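Local atomic coordinates of putative uncharacterized protein (Mycobacterium avium subsp. paratuberculosis, PDB entry 3GT2), a protein that has no established function but carries an NlpC/P60 domain of peptidase family C40, a family generally associated with cysteine-type peptidase activity. Residues A[18-23]-A[62-67]; A[86-91]-A[134-138]. Numbering follows the deposited sequence.

Interaction 1 of 2, residues A[18-23]-A[62-67]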
# COMPACT_ATOMS: atom_id res chain seq x y z
N VAL A 18 -6.10 8.44 -8.66
CA VAL A 18 -5.20 7.73 -9.57
C VAL A 18 -4.56 6.52 -8.88
O VAL A 18 -4.46 5.43 -9.47
CB VAL A 18 -4.08 8.66 -10.07
CG1 VAL A 18 -2.91 7.85 -10.61
CG2 VAL A 18 -4.62 9.62 -11.14
N VAL A 19 -4.13 6.71 -7.65
CA VAL A 19 -3.44 5.67 -6.90
C VAL A 19 -4.38 4.51 -6.57
O VAL A 19 -4.03 3.35 -6.70
CB VAL A 19 -2.79 6.24 -5.63
CG1 VAL A 19 -2.23 5.11 -4.79
CG2 VAL A 19 -1.71 7.23 -6.01
N ILE A 20 -5.60 4.85 -6.17
CA ILE A 20 -6.60 3.83 -5.89
C ILE A 20 -6.96 3.05 -7.15
O ILE A 20 -7.01 1.83 -7.11
CB ILE A 20 -7.87 4.44 -5.26
CG1 ILE A 20 -7.56 4.95 -3.85
CG2 ILE A 20 -8.99 3.41 -5.25
CD1 ILE A 20 -8.69 5.76 -3.22
N ALA A 21 -7.19 3.75 -8.26
CA ALA A 21 -7.44 3.09 -9.53
C ALA A 21 -6.32 2.12 -9.91
O ALA A 21 -6.58 0.99 -10.32
CB ALA A 21 -7.66 4.13 -10.65
N ARG A 22 -5.06 2.54 -9.76
CA ARG A 22 -3.94 1.68 -10.12
C ARG A 22 -3.85 0.44 -9.23
O ARG A 22 -3.59 -0.66 -9.71
CB ARG A 22 -2.63 2.47 -10.06
CG ARG A 22 -2.46 3.42 -11.22
CD ARG A 22 -1.26 4.31 -10.99
NE ARG A 22 -0.03 3.54 -10.88
CZ ARG A 22 0.72 3.17 -11.92
NH1 ARG A 22 0.35 3.50 -13.15
NH2 ARG A 22 1.84 2.48 -11.73
N GLY A 23 -4.04 0.64 -7.93
CA GLY A 23 -4.00 -0.47 -7.01
C GLY A 23 -5.10 -1.47 -7.32
O GLY A 23 -4.86 -2.67 -7.37
N TYR A 62 3.96 0.25 -6.75
CA TYR A 62 3.28 0.31 -8.05
C TYR A 62 2.14 1.34 -8.06
O TYR A 62 2.04 2.16 -8.97
CB TYR A 62 2.73 -1.06 -8.44
CG TYR A 62 1.95 -1.01 -9.74
CD1 TYR A 62 2.62 -0.91 -10.95
CD2 TYR A 62 0.56 -1.01 -9.74
CE1 TYR A 62 1.91 -0.86 -12.15
CE2 TYR A 62 -0.15 -0.94 -10.93
CZ TYR A 62 0.54 -0.87 -12.13
OH TYR A 62 -0.16 -0.80 -13.32
N ALA A 63 1.27 1.27 -7.05
CA ALA A 63 0.08 2.11 -7.03
C ALA A 63 0.46 3.59 -6.93
O ALA A 63 -0.01 4.42 -7.71
CB ALA A 63 -0.83 1.70 -5.89
N TYR A 64 1.32 3.91 -5.97
CA TYR A 64 1.69 5.31 -5.73
C TYR A 64 2.53 5.93 -6.85
O TYR A 64 2.52 7.14 -7.03
CB TYR A 64 2.31 5.48 -4.32
CG TYR A 64 1.25 5.32 -3.24
CD1 TYR A 64 0.80 4.07 -2.87
CD2 TYR A 64 0.66 6.43 -2.65
CE1 TYR A 64 -0.19 3.91 -1.90
CE2 TYR A 64 -0.33 6.29 -1.69
CZ TYR A 64 -0.76 5.04 -1.32
OH TYR A 64 -1.75 4.90 -0.37
N ALA A 65 3.21 5.11 -7.64
CA ALA A 65 3.99 5.63 -8.76
C ALA A 65 3.12 6.43 -9.72
O ALA A 65 3.62 7.32 -10.40
CB ALA A 65 4.68 4.51 -9.48
N GLY A 66 1.83 6.11 -9.78
CA GLY A 66 0.90 6.83 -10.64
C GLY A 66 0.72 8.30 -10.29
O GLY A 66 0.35 9.10 -11.14
N ALA A 67 0.98 8.65 -9.03
CA ALA A 67 0.87 10.03 -8.59
C ALA A 67 2.21 10.76 -8.63
O ALA A 67 2.33 11.87 -8.12
CB ALA A 67 0.28 10.09 -7.18

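Interaction 2 of 2, residues A[86-91]-A[134-138]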
# COMPACT_ATOMS: atom_id res chain seq x y z
N LEU A 86 -3.45 9.87 12.91
CA LEU A 86 -4.28 9.09 13.82
C LEU A 86 -5.31 8.29 13.03
O LEU A 86 -5.95 8.81 12.13
CB LEU A 86 -5.00 10.01 14.82
CG LEU A 86 -4.09 10.88 15.67
CD1 LEU A 86 -4.90 11.95 16.41
CD2 LEU A 86 -3.31 9.99 16.64
N PRO A 87 -5.47 7.01 13.37
CA PRO A 87 -6.42 6.19 12.61
C PRO A 87 -7.84 6.77 12.60
O PRO A 87 -8.57 6.56 11.65
CB PRO A 87 -6.39 4.85 13.34
CG PRO A 87 -5.03 4.80 13.97
CD PRO A 87 -4.73 6.22 14.37
N GLN A 88 -8.21 7.52 13.64
CA GLN A 88 -9.55 8.12 13.67
C GLN A 88 -9.70 9.22 12.63
O GLN A 88 -10.80 9.69 12.37
CB GLN A 88 -9.88 8.67 15.06
CG GLN A 88 -9.77 7.65 16.16
CD GLN A 88 -8.34 7.18 16.37
OE1 GLN A 88 -7.41 7.97 16.34
NE2 GLN A 88 -8.18 5.88 16.59
N GLN A 89 -8.58 9.65 12.05
CA GLN A 89 -8.60 10.72 11.06
C GLN A 89 -8.16 10.21 9.69
O GLN A 89 -7.78 10.98 8.81
CB GLN A 89 -7.74 11.89 11.53
CG GLN A 89 -8.22 12.42 12.89
CD GLN A 89 -7.38 13.56 13.44
OE1 GLN A 89 -6.24 13.76 13.03
NE2 GLN A 89 -7.95 14.31 14.38
N ALA A 90 -8.23 8.91 9.51
CA ALA A 90 -7.80 8.27 8.27
C ALA A 90 -8.65 8.74 7.09
O ALA A 90 -9.86 8.94 7.23
CB ALA A 90 -7.87 6.76 8.40
N ARG A 91 -8.02 8.90 5.94
CA ARG A 91 -8.72 9.21 4.69
C ARG A 91 -8.28 8.19 3.65
O ARG A 91 -7.19 7.62 3.74
CB ARG A 91 -8.37 10.61 4.19
CG ARG A 91 -8.97 11.75 5.02
CD ARG A 91 -8.54 13.10 4.47
NE ARG A 91 -9.03 14.21 5.28
CZ ARG A 91 -8.49 15.43 5.28
NH1 ARG A 91 -7.44 15.69 4.51
NH2 ARG A 91 -9.00 16.38 6.05
N PRO A 134 0.43 1.74 15.48
CA PRO A 134 -0.30 2.82 16.16
C PRO A 134 -0.71 3.98 15.26
O PRO A 134 -1.70 4.66 15.57
CB PRO A 134 0.72 3.33 17.19
CG PRO A 134 1.73 2.30 17.31
CD PRO A 134 1.79 1.57 16.01
N TYR A 135 0.05 4.23 14.19
CA TYR A 135 -0.25 5.35 13.31
C TYR A 135 -0.44 4.89 11.88
O TYR A 135 0.09 3.85 11.47
CB TYR A 135 0.88 6.38 13.32
CG TYR A 135 1.09 7.03 14.65
CD1 TYR A 135 0.21 7.99 15.12
CD2 TYR A 135 2.18 6.69 15.44
CE1 TYR A 135 0.40 8.59 16.35
CE2 TYR A 135 2.39 7.29 16.67
CZ TYR A 135 1.49 8.24 17.11
OH TYR A 135 1.68 8.84 18.33
N MSE A 136 -1.20 5.68 11.13
CA MSE A 136 -1.22 5.53 9.69
C MSE A 136 -0.35 6.62 9.07
O MSE A 136 0.14 7.50 9.79
CB MSE A 136 -2.66 5.56 9.17
CG MSE A 136 -3.43 4.38 9.69
SE MSE A 136 -5.33 4.43 9.34
CE MSE A 136 -5.30 4.64 7.39
N VAL A 137 -0.12 6.56 7.76
CA VAL A 137 0.79 7.50 7.11
C VAL A 137 0.14 8.10 5.88
O VAL A 137 -0.42 7.38 5.05
CB VAL A 137 2.12 6.83 6.69
CG1 VAL A 137 2.97 7.79 5.85
CG2 VAL A 137 2.88 6.35 7.92
N ARG A 138 0.19 9.42 5.78
CA ARG A 138 -0.28 10.11 4.58
C ARG A 138 0.90 10.59 3.75
O ARG A 138 1.80 11.25 4.26
CB ARG A 138 -1.17 11.28 4.98
CG ARG A 138 -1.73 12.09 3.82
CD ARG A 138 -2.85 12.99 4.33
NE ARG A 138 -3.90 12.19 4.98
CZ ARG A 138 -4.76 12.66 5.88
NH1 ARG A 138 -4.71 13.93 6.25
NH2 ARG A 138 -5.68 11.85 6.41

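Interaction 1 of 2, residues A[18-23]-A[62-67]
Val19 forms the apolar centre of this helix-helix contact. Its CG1 lies 3.5 Å from the centroid of the Tyr64 ring and only 2° off the ring normal, a CH-pi contact squarely over the face, and the same methyl packs 3.8 Å from Ala63 CB. The other branch, Val19 CG2, meets Ala67 CB at 3.7 Å. The backbones come closest at Gly23 and Ala63, whose CA atoms are 4.8 Å apart, a spacing that two small residues permit.

Further out, Gly66 accommodates the arginine stem: with no CB there, Arg22 CD reaches Gly66 CA at 3.3 Å. The guanidinium then binds backbone carbonyls in the last turns of helix 56-65. Arg22 NH2 and NE both donate to Tyr62 O, at 2.8 and 3.1 Å, and Arg22 NE makes a weak hydrogen bond to Ala63 O at 3.3 Å. A cation-pi contact completes the edge, Arg22 CZ standing 4.2 Å from the Tyr62 ring centroid, 18° off its normal.

Helix 7-24 is thus joined to helix 56-65, while strand 105-111 backs both through Met108, which touches Val19 and Tyr64; Tyr64 OH is hydrogen-bonded to Gly93 O.

Interaction 2 of 2, residues A[86-91]-A[134-138]
Apolar contacts carry most of this surface junction, and Met136, present as selenomethionine, is at their centre. Its CA-to-CB bond points toward the 86-91 loop, its SE atom lies 3.9 Å from Pro87 CA and 4.2 Å from Pro87 CB, and its terminal methyl CE meets Ala90 CB at 3.5 Å. Leu86 CD2 approaches Tyr135 CE1 at 4.0 Å, near the plane of the ring and therefore at its edge.

Polar contact is slight. Pro87 CD makes a van der Waals contact with the backbone carbonyl Pro134 O at 3.6 Å. Arg138 NH2 gives a weak hydrogen bond to Gln89 O (3.3 Å, 130° at the hydrogen), while its salt bridge is with Asp94, which also accepts a hydrogen bond from Arg91 N. Like charges come close here, Arg91 NH1 and Arg138 NH1 being 3.7 Å apart; Arg91 CD lies over one face of the Arg138 guanidinium.

Within the loop, Gln89 N to Leu86 O (2.8 Å) and Ala90 N to Pro87 O (3.2 Å) are successive i to i+3 backbone bonds around the 3-10 segment 87-88. Strand 136-138 pairs antiparallel with strand 83-85, and Val137 is backbone-bonded to Leu95. The loop leaving strand 83-85 toward strand 95-98 thus folds back over Met136 and Arg138, within the NlpC/P60 domain to which both segments belong.

Overall arrangement
The two contacts follow one another in series: interaction 1 closes at residue 67 before interaction 2 opens at residue 86. Their centres are about 19 Å apart and their nearest atoms about 6 Å, so they do not touch. Interaction 1, partly buried, has its centre about 9 Å from the centre of the chain and joins helices 7-24 and 56-65; interaction 2, on the surface with its centre about 14 Å from that point, ties the loop after strand 83-85 to the late strand 136-138. Helix 7-24 links the two regions, since its Tyr12 touches Arg91 and Arg138. Strands 95-98 and 105-111 of the four-stranded sheet also back interactions 2 and 1 respectively, consistent with the compact helix-and-sheet core of an NlpC/P60 domain.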